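Local coordinates for magnesium and cobalt efflux protein CorC (PDB 3OI8) that probably takes part in magnesium and cobalt ion transport, here represented by its adenosine-binding pair of CBS domains and the helical region preceding them, at residues Pro111-Pro116 and His134-Ile139. Numbering follows the deposited sequence.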
ATOM      1  N   PRO A 111     -16.627   7.749   4.394  1.00 37.92           N
ATOM      2  CA  PRO A 111     -16.681   7.626   5.859  1.00 33.14           C
ATOM      3  C   PRO A 111     -15.318   7.244   6.439  1.00 24.22           C
ATOM      4  O   PRO A 111     -14.558   6.522   5.807  1.00 23.48           O
ATOM      5  CB  PRO A 111     -17.686   6.492   6.086  1.00 41.61           C
ATOM      6  CG  PRO A 111     -17.782   5.773   4.772  1.00 43.23           C
ATOM      7  CD  PRO A 111     -17.518   6.790   3.718  1.00 40.65           C
ATOM      8  N   ALA A 112     -15.007   7.753   7.623  1.00 21.91           N
ATOM      9  CA  ALA A 112     -13.748   7.430   8.303  1.00 25.02           C
ATOM     10  C   ALA A 112     -13.883   6.137   9.104  1.00 28.90           C
ATOM     11  O   ALA A 112     -14.917   5.885   9.719  1.00 28.55           O
ATOM     12  CB  ALA A 112     -13.353   8.564   9.230  1.00 25.08           C
ATOM     13  N   VAL A 113     -12.838   5.318   9.091  1.00 24.16           N
ATOM     14  CA  VAL A 113     -12.767   4.167   9.984  1.00 24.78           C
ATOM     15  C   VAL A 113     -12.006   4.592  11.240  1.00 23.11           C
ATOM     16  O   VAL A 113     -10.975   5.257  11.146  1.00 21.36           O
ATOM     17  CB  VAL A 113     -12.071   2.985   9.297  1.00 32.06           C
ATOM     18  CG1 VAL A 113     -11.807   1.881  10.284  1.00 33.15           C
ATOM     19  CG2 VAL A 113     -12.931   2.482   8.145  1.00 42.11           C
ATOM     20  N   PHE A 114     -12.544   4.272  12.412  1.00 23.60           N
ATOM     21  CA  PHE A 114     -11.927   4.685  13.678  1.00 22.59           C
ATOM     22  C   PHE A 114     -11.316   3.493  14.407  1.00 24.12           C
ATOM     23  O   PHE A 114     -11.878   2.397  14.390  1.00 27.01           O
ATOM     24  CB  PHE A 114     -12.955   5.385  14.572  1.00 28.60           C
ATOM     25  CG  PHE A 114     -13.498   6.658  13.980  1.00 24.11           C
ATOM     26  CD1 PHE A 114     -12.777   7.829  14.056  1.00 27.20           C
ATOM     27  CD2 PHE A 114     -14.711   6.670  13.319  1.00 31.31           C
ATOM     28  CE1 PHE A 114     -13.272   9.012  13.497  1.00 34.57           C
ATOM     29  CE2 PHE A 114     -15.203   7.837  12.758  1.00 32.58           C
ATOM     30  CZ  PHE A 114     -14.480   9.007  12.848  1.00 30.48           C
ATOM     31  N   VAL A 115     -10.157   3.696  15.027  1.00 24.46           N
ATOM     32  CA  VAL A 115      -9.513   2.630  15.806  1.00 27.67           C
ATOM     33  C   VAL A 115      -8.855   3.227  17.045  1.00 23.84           C
ATOM     34  O   VAL A 115      -8.417   4.380  17.009  1.00 24.37           O
ATOM     35  CB  VAL A 115      -8.421   1.902  14.998  1.00 21.17           C
ATOM     36  CG1 VAL A 115      -9.019   1.182  13.777  1.00 19.37           C
ATOM     37  CG2 VAL A 115      -7.337   2.885  14.564  1.00 25.47           C
ATOM     38  N   PRO A 116      -8.765   2.439  18.139  1.00 25.67           N
ATOM     39  CA  PRO A 116      -8.071   2.853  19.375  1.00 27.12           C
ATOM     40  C   PRO A 116      -6.563   2.674  19.254  1.00 24.51           C
ATOM     41  O   PRO A 116      -6.101   1.921  18.395  1.00 21.10           O
ATOM     42  CB  PRO A 116      -8.601   1.882  20.437  1.00 30.74           C
ATOM     43  CG  PRO A 116      -9.329   0.773  19.673  1.00 36.92           C
ATOM     44  CD  PRO A 116      -9.219   1.039  18.196  1.00 31.60           C
ATOM     45  N   HIS A 134      -7.113   2.226   3.505  1.00 24.03           N
ATOM     46  CA  HIS A 134      -5.725   2.696   3.533  1.00 23.89           C
ATOM     47  C   HIS A 134      -5.393   3.585   4.732  1.00 20.33           C
ATOM     48  O   HIS A 134      -4.227   3.752   5.091  1.00 24.26           O
ATOM     49  CB  HIS A 134      -5.394   3.448   2.246  1.00 41.44           C
ATOM     50  CG  HIS A 134      -5.208   2.551   1.067  1.00 52.22           C
ATOM     51  ND1 HIS A 134      -6.181   2.369   0.109  1.00 58.75           N
ATOM     52  CD2 HIS A 134      -4.169   1.760   0.707  1.00 56.38           C
ATOM     53  CE1 HIS A 134      -5.746   1.510  -0.797  1.00 61.85           C
ATOM     54  NE2 HIS A 134      -4.528   1.127  -0.458  1.00 61.52           N
HETATM   55  N   MSE A 135      -6.418   4.165   5.338  1.00 17.75           N
HETATM   56  CA  MSE A 135      -6.196   5.083   6.450  1.00 18.88           C
HETATM   57  C   MSE A 135      -7.266   4.880   7.513  1.00 21.37           C
HETATM   58  O   MSE A 135      -8.419   4.588   7.196  1.00 26.25           O
HETATM   59  CB  MSE A 135      -6.171   6.538   5.942  1.00 21.46           C
HETATM   60  CG  MSE A 135      -6.305   7.623   7.014  1.00 21.34           C
HETATM   61 SE   MSE A 135      -6.253   9.447   6.261  0.64 28.72          SE
HETATM   62  CE  MSE A 135      -4.367   9.503   5.736  1.00 20.23           C
ATOM     63  N   ALA A 136      -6.873   4.994   8.775  1.00 20.29           N
ATOM     64  CA  ALA A 136      -7.850   5.014   9.854  1.00 22.14           C
ATOM     65  C   ALA A 136      -7.556   6.209  10.746  1.00 24.27           C
ATOM     66  O   ALA A 136      -6.432   6.715  10.780  1.00 21.30           O
ATOM     67  CB  ALA A 136      -7.798   3.740  10.660  1.00 15.33           C
ATOM     68  N   ILE A 137      -8.573   6.652  11.467  1.00 13.79           N
ATOM     69  CA  ILE A 137      -8.408   7.742  12.418  1.00 13.83           C
ATOM     70  C   ILE A 137      -8.286   7.104  13.791  1.00 19.98           C
ATOM     71  O   ILE A 137      -9.101   6.258  14.158  1.00 21.56           O
ATOM     72  CB  ILE A 137      -9.631   8.667  12.400  1.00 18.49           C
ATOM     73  CG1 ILE A 137      -9.852   9.255  10.990  1.00 20.82           C
ATOM     74  CG2 ILE A 137      -9.512   9.719  13.518  1.00 25.35           C
ATOM     75  CD1 ILE A 137      -8.709  10.106  10.465  1.00 19.92           C
ATOM     76  N   VAL A 138      -7.259   7.495  14.540  1.00 17.68           N
ATOM     77  CA  VAL A 138      -7.025   6.928  15.856  1.00 25.29           C
ATOM     78  C   VAL A 138      -7.740   7.770  16.904  1.00 28.48           C
ATOM     79  O   VAL A 138      -7.623   8.994  16.908  1.00 21.41           O
ATOM     80  CB  VAL A 138      -5.530   6.850  16.137  1.00 29.75           C
ATOM     81  CG1 VAL A 138      -5.253   6.138  17.481  1.00 25.93           C
ATOM     82  CG2 VAL A 138      -4.851   6.123  14.968  1.00 16.01           C
ATOM     83  N   ILE A 139      -8.499   7.099  17.764  1.00 27.59           N
ATOM     84  CA  ILE A 139      -9.325   7.743  18.779  1.00 31.31           C
ATOM     85  C   ILE A 139      -8.731   7.479  20.168  1.00 32.27           C
ATOM     86  O   ILE A 139      -8.298   6.373  20.453  1.00 28.31           O
ATOM     87  CB  ILE A 139     -10.758   7.166  18.734  1.00 38.77           C
ATOM     88  CG1 ILE A 139     -11.427   7.493  17.402  1.00 44.37           C
ATOM     89  CG2 ILE A 139     -11.596   7.685  19.894  1.00 52.42           C
ATOM     90  CD1 ILE A 139     -11.460   8.974  17.089  1.00 48.01           C
TER
HETATM   91  O   HOH W   1     -10.829   5.831   7.247  1.00 40.51           O
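F114 reaches along one face of a parallel strand pair and lies beside I137, both side chains pointing the same way, while I139 crosses it obliquely. With CG anti to its own carbonyl carbon (chi1 -63°), the ring brings CD1 to 3.5 Å from CD1 of I139 and CE1 to 3.8 Å from both CB and CG2 of I137. Both isoleucines meet the CD1–CE1 side of the ring obliquely, CD1 being shared between them. The other branch of I137, CG1, meets CB of A112, in the loop preceding strand 114-116, at 4.0 Å, and P75, V84 and I87 of the other CBS domain pack against I137.

The other face carries V115, whose CG2 touches A136 CB at 4.0 Å and, roughly at right angles to that, V138 CG2. V138 also packs on V149 of strand 145-150.

Between these faces the backbones are laced in parallel fashion. V115 is gripped twice: its N donates to I137 O, in the carbonyl plane, and its O accepts from I139 N at 2.8 Å, with the donor standing above the plane. The I137 N to V113 O bond, also 2.8 Å, is the straightest at 172° and runs nearly along the C=O axis. Where direct pairing stops, a water accepts from V113 N and donates to M135 O, carrying the link one step further. The selenomethionine M135 touches adenosine, its side-chain end leading away from 111-116.

Helix 121-130 connects the two strands, completing the beta-alpha-beta unit of the second CBS domain, with 114-116 at the sheet margin within this chain and M135 in the adenosine pocket.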